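Local coordinates for putative polyphosphate kinase 2 family protein (PDB 3RHF), which probably transfers phosphate between polyphosphate and nucleotides, acting as a polyphosphate kinase, at residues A9-R21 and Y252-A264. Sequence-based numbering, arbitrary orientation.
Sequences AVEFAKSPAEVLR and YARIAVQQLLLDA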
loop_
_atom_site.group_PDB
_atom_site.type_symbol
_atom_site.label_atom_id
_atom_site.label_comp_id
_atom_site.label_asym_id
_atom_site.label_seq_id
_atom_site.Cartn_x
_atom_site.Cartn_y
_atom_site.Cartn_z
ATOM N N ALA A 9 -1.529 25.574 -6.243
ATOM C CA ALA A 9 -2.706 24.795 -5.887
ATOM C C ALA A 9 -3.955 25.654 -5.925
ATOM O O ALA A 9 -4.097 26.557 -5.124
ATOM C CB ALA A 9 -2.555 24.163 -4.520
ATOM N N VAL A 10 -4.843 25.318 -6.865
ATOM C CA VAL A 10 -6.187 25.807 -6.939
ATOM C C VAL A 10 -7.060 24.741 -6.275
ATOM O O VAL A 10 -7.096 23.586 -6.692
ATOM C CB VAL A 10 -6.610 26.036 -8.418
ATOM C CG1 VAL A 10 -8.035 26.555 -8.478
ATOM C CG2 VAL A 10 -5.650 27.014 -9.149
ATOM N N GLU A 11 -7.735 25.145 -5.210
ATOM C CA GLU A 11 -8.587 24.287 -4.418
ATOM C C GLU A 11 -9.963 24.216 -5.017
ATOM O O GLU A 11 -10.327 25.027 -5.848
ATOM C CB GLU A 11 -8.777 24.887 -3.033
ATOM C CG GLU A 11 -7.537 25.216 -2.252
ATOM C CD GLU A 11 -6.792 23.986 -1.746
ATOM O OE1 GLU A 11 -7.414 22.893 -1.565
ATOM O OE2 GLU A 11 -5.554 24.131 -1.522
ATOM N N PHE A 12 -10.763 23.280 -4.545
ATOM C CA PHE A 12 -12.133 23.192 -4.986
ATOM C C PHE A 12 -12.887 24.473 -4.610
ATOM O O PHE A 12 -12.768 24.953 -3.477
ATOM C CB PHE A 12 -12.822 21.952 -4.359
ATOM C CG PHE A 12 -12.601 20.709 -5.141
ATOM C CD1 PHE A 12 -13.530 20.291 -6.057
ATOM C CD2 PHE A 12 -11.431 19.990 -4.995
ATOM C CE1 PHE A 12 -13.313 19.150 -6.822
ATOM C CE2 PHE A 12 -11.212 18.875 -5.730
ATOM C CZ PHE A 12 -12.165 18.449 -6.673
ATOM N N ALA A 13 -13.660 25.006 -5.557
ATOM C CA ALA A 13 -14.521 26.166 -5.294
ATOM C C ALA A 13 -15.725 25.690 -4.534
ATOM O O ALA A 13 -16.145 26.348 -3.603
ATOM C CB ALA A 13 -14.970 26.873 -6.563
ATOM N N LYS A 14 -16.307 24.570 -4.931
ATOM C CA LYS A 14 -17.354 23.976 -4.124
ATOM C C LYS A 14 -16.959 22.520 -3.790
ATOM O O LYS A 14 -16.336 21.815 -4.609
ATOM C CB LYS A 14 -18.753 24.107 -4.800
ATOM N N SER A 15 -17.296 22.087 -2.578
ATOM C CA SER A 15 -16.962 20.752 -2.117
ATOM C C SER A 15 -17.647 19.649 -2.934
ATOM O O SER A 15 -18.830 19.724 -3.209
ATOM C CB SER A 15 -17.371 20.578 -0.659
ATOM O OG SER A 15 -17.165 19.223 -0.297
ATOM N N PRO A 16 -16.902 18.599 -3.293
ATOM C CA PRO A 16 -17.520 17.474 -3.951
ATOM C C PRO A 16 -18.522 16.708 -3.086
ATOM O O PRO A 16 -19.313 15.961 -3.614
ATOM C CB PRO A 16 -16.335 16.555 -4.269
ATOM C CG PRO A 16 -15.169 17.283 -4.006
ATOM C CD PRO A 16 -15.470 18.364 -3.060
ATOM N N ALA A 17 -18.500 16.857 -1.769
ATOM C CA ALA A 17 -19.537 16.219 -0.955
ATOM C C ALA A 17 -20.893 16.813 -1.354
ATOM O O ALA A 17 -21.941 16.250 -1.064
ATOM C CB ALA A 17 -19.266 16.410 0.527
ATOM N N GLU A 18 -20.853 17.946 -2.044
ATOM C CA GLU A 18 -22.037 18.736 -2.340
ATOM C C GLU A 18 -22.424 18.561 -3.782
ATOM O O GLU A 18 -23.518 18.122 -4.054
ATOM C CB GLU A 18 -21.761 20.210 -1.992
ATOM C CG GLU A 18 -22.725 21.291 -2.522
ATOM C CD GLU A 18 -22.266 22.724 -2.124
ATOM O OE1 GLU A 18 -21.987 22.925 -0.913
ATOM O OE2 GLU A 18 -22.157 23.609 -3.018
ATOM N N VAL A 19 -21.533 18.871 -4.712
ATOM C CA VAL A 19 -21.905 18.870 -6.111
ATOM C C VAL A 19 -21.989 17.451 -6.661
ATOM O O VAL A 19 -22.703 17.240 -7.638
ATOM C CB VAL A 19 -20.977 19.788 -6.999
ATOM C CG1 VAL A 19 -21.107 21.248 -6.560
ATOM C CG2 VAL A 19 -19.500 19.391 -6.965
ATOM N N LEU A 20 -21.287 16.472 -6.066
ATOM C CA LEU A 20 -21.244 15.109 -6.651
ATOM C C LEU A 20 -22.186 14.138 -5.974
ATOM O O LEU A 20 -22.314 12.998 -6.410
ATOM C CB LEU A 20 -19.829 14.523 -6.646
ATOM C CG LEU A 20 -18.807 15.223 -7.523
ATOM C CD1 LEU A 20 -17.463 14.464 -7.431
ATOM C CD2 LEU A 20 -19.310 15.372 -8.989
ATOM N N ARG A 21 -22.854 14.613 -4.929
ATOM C CA ARG A 21 -23.804 13.803 -4.127
ATOM C C ARG A 21 -24.979 13.323 -4.973
ATOM O O ARG A 21 -25.429 14.031 -5.854
ATOM C CB ARG A 21 -24.347 14.666 -2.983
ATOM C CG ARG A 21 -24.807 13.937 -1.744
ATOM C CD ARG A 21 -25.249 14.912 -0.592
ATOM N NE ARG A 21 -26.177 14.219 0.312
ATOM C CZ ARG A 21 -27.511 14.158 0.160
ATOM N NH1 ARG A 21 -28.253 13.465 1.041
ATOM N NH2 ARG A 21 -28.127 14.789 -0.857
ATOM N N TYR A 252 -9.071 14.776 -12.942
ATOM C CA TYR A 252 -10.166 15.332 -12.106
ATOM C C TYR A 252 -10.698 14.314 -11.092
ATOM O O TYR A 252 -10.936 14.643 -9.918
ATOM C CB TYR A 252 -11.332 15.856 -12.915
ATOM C CG TYR A 252 -12.509 16.201 -12.012
ATOM C CD1 TYR A 252 -12.454 17.270 -11.172
ATOM C CD2 TYR A 252 -13.629 15.401 -11.962
ATOM C CE1 TYR A 252 -13.497 17.582 -10.340
ATOM C CE2 TYR A 252 -14.665 15.680 -11.136
ATOM C CZ TYR A 252 -14.609 16.777 -10.317
ATOM O OH TYR A 252 -15.661 17.084 -9.484
ATOM N N ALA A 253 -10.925 13.100 -11.572
ATOM C CA ALA A 253 -11.377 12.020 -10.694
ATOM C C ALA A 253 -10.391 11.827 -9.542
ATOM O O ALA A 253 -10.810 11.652 -8.415
ATOM C CB ALA A 253 -11.559 10.730 -11.463
ATOM N N ARG A 254 -9.095 11.884 -9.801
ATOM C CA ARG A 254 -8.165 11.729 -8.725
ATOM C C ARG A 254 -8.361 12.776 -7.635
ATOM O O ARG A 254 -8.332 12.413 -6.451
ATOM C CB ARG A 254 -6.741 11.819 -9.207
ATOM C CG ARG A 254 -6.302 10.660 -10.032
ATOM C CD ARG A 254 -4.940 10.905 -10.623
ATOM N NE ARG A 254 -4.694 9.935 -11.695
ATOM C CZ ARG A 254 -4.249 10.212 -12.933
ATOM N NH1 ARG A 254 -3.932 11.441 -13.333
ATOM N NH2 ARG A 254 -4.065 9.213 -13.775
ATOM N N ILE A 255 -8.490 14.056 -7.993
ATOM C CA ILE A 255 -8.642 15.082 -6.985
ATOM C C ILE A 255 -10.033 15.113 -6.373
ATOM O O ILE A 255 -10.222 15.640 -5.291
ATOM C CB ILE A 255 -8.288 16.475 -7.480
ATOM C CG1 ILE A 255 -9.126 16.862 -8.727
ATOM C CG2 ILE A 255 -6.811 16.567 -7.721
ATOM C CD1 ILE A 255 -8.936 18.329 -9.162
ATOM N N ALA A 256 -11.011 14.538 -7.053
ATOM C CA ALA A 256 -12.383 14.558 -6.517
ATOM C C ALA A 256 -12.477 13.454 -5.460
ATOM O O ALA A 256 -13.015 13.659 -4.367
ATOM C CB ALA A 256 -13.439 14.401 -7.639
ATOM N N VAL A 257 -11.899 12.301 -5.778
ATOM C CA VAL A 257 -11.855 11.225 -4.822
ATOM C C VAL A 257 -11.054 11.681 -3.635
ATOM O O VAL A 257 -11.529 11.608 -2.487
ATOM C CB VAL A 257 -11.356 9.898 -5.398
ATOM C CG1 VAL A 257 -11.208 8.900 -4.277
ATOM C CG2 VAL A 257 -12.378 9.314 -6.384
ATOM N N GLN A 258 -9.872 12.229 -3.875
ATOM C CA GLN A 258 -9.084 12.660 -2.716
ATOM C C GLN A 258 -9.753 13.707 -1.851
ATOM O O GLN A 258 -9.682 13.617 -0.619
ATOM C CB GLN A 258 -7.611 13.021 -3.050
ATOM C CG GLN A 258 -6.775 11.782 -2.782
ATOM C CD GLN A 258 -5.304 11.894 -3.060
ATOM O OE1 GLN A 258 -4.742 11.044 -3.760
ATOM N NE2 GLN A 258 -4.642 12.896 -2.458
ATOM N N GLN A 259 -10.445 14.662 -2.453
ATOM C CA GLN A 259 -11.051 15.741 -1.641
ATOM C C GLN A 259 -12.199 15.188 -0.857
ATOM O O GLN A 259 -12.456 15.618 0.253
ATOM C CB GLN A 259 -11.491 16.942 -2.477
ATOM C CG GLN A 259 -11.675 18.239 -1.687
ATOM C CD GLN A 259 -10.392 18.752 -1.073
ATOM O OE1 GLN A 259 -9.371 18.928 -1.741
ATOM N NE2 GLN A 259 -10.433 19.004 0.211
ATOM N N LEU A 260 -12.854 14.176 -1.393
ATOM C CA LEU A 260 -13.950 13.496 -0.666
ATOM C C LEU A 260 -13.467 12.837 0.610
ATOM O O LEU A 260 -14.100 12.963 1.670
ATOM C CB LEU A 260 -14.607 12.445 -1.566
ATOM C CG LEU A 260 -15.713 12.940 -2.503
ATOM C CD1 LEU A 260 -16.137 11.783 -3.366
ATOM C CD2 LEU A 260 -16.948 13.536 -1.785
ATOM N N LEU A 261 -12.351 12.122 0.464
ATOM C CA LEU A 261 -11.612 11.556 1.582
ATOM C C LEU A 261 -11.211 12.564 2.612
ATOM O O LEU A 261 -11.438 12.344 3.783
ATOM C CB LEU A 261 -10.344 10.913 1.082
ATOM C CG LEU A 261 -10.231 9.420 1.131
ATOM C CD1 LEU A 261 -11.557 8.696 0.833
ATOM C CD2 LEU A 261 -9.175 9.027 0.123
ATOM N N LEU A 262 -10.581 13.654 2.176
ATOM C CA LEU A 262 -10.095 14.695 3.134
ATOM C C LEU A 262 -11.237 15.368 3.883
ATOM O O LEU A 262 -11.096 15.661 5.059
ATOM C CB LEU A 262 -9.233 15.784 2.457
ATOM C CG LEU A 262 -7.949 15.235 1.823
ATOM C CD1 LEU A 262 -7.452 16.136 0.663
ATOM C CD2 LEU A 262 -6.832 15.033 2.829
ATOM N N ASP A 263 -12.335 15.647 3.164
ATOM C CA ASP A 263 -13.482 16.322 3.743
ATOM C C ASP A 263 -14.190 15.372 4.741
ATOM O O ASP A 263 -14.634 15.814 5.774
ATOM C CB ASP A 263 -14.443 16.770 2.647
ATOM C CG ASP A 263 -13.885 17.941 1.751
ATOM O OD1 ASP A 263 -12.759 18.497 1.961
ATOM O OD2 ASP A 263 -14.640 18.333 0.811
ATOM N N ALA A 264 -14.273 14.078 4.423
ATOM C CA ALA A 264 -14.801 13.054 5.345
ATOM C C ALA A 264 -13.923 12.952 6.621
ATOM O O ALA A 264 -14.436 12.919 7.731
ATOM C CB ALA A 264 -14.891 11.702 4.654
HETATM O O HOH W 1 -9.520 21.505 -2.393
#
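F12 and P16 press onto one side of helix 250-266, which flanks the parallel sheet of this P-loop kinase-like alpha/beta/alpha sandwich. F12, long, flat and apolar, can reach from its loop to the helix surface: the far end of the ring arrives obliquely, CE2 within 3.4 Å of I255 O, an oxygen already hydrogen-bonded to Q259 N and Q53, and CE1 3.9 Å from Y252 CE1, the two side chains crossing at about a right angle. One face of the F12 ring carries P16 CG. Proline, with no N-H to satisfy, suits the first turn of helix 16-19; here it is also a compact knob among A256, Q259, L260 and D263, with CB 4.0 Å from L260 CD2. L20, branched and apolar, fits between helix and edge strand 242-246, sending CD1 to A256 CB and, at 3.8 Å, to Y252 OH, a hydroxyl hydrogen-bonded to P37 O.

Polar groups border this apolar patch. A water accepts from F12 N and donates to E11 OE1, and weakly to Q259 OE1; R56 forms a salt bridge with E11, while Q53 donates to Q259 OE1. The bend at chi2 (64°) turns Q259 NE2 toward the next turn, where it donates to D263 OD1 from above the carboxylate plane. With two oxygens, D263 can also serve S15, the N-cap, whose short hydroxyl both accepts and donates: chi1 of 174° sets OG beside the carbonyl carbon, where it takes A17 N at 3.1 Å and still donates to D263 OD2 at 2.9 Å, nearly along the C-O axis.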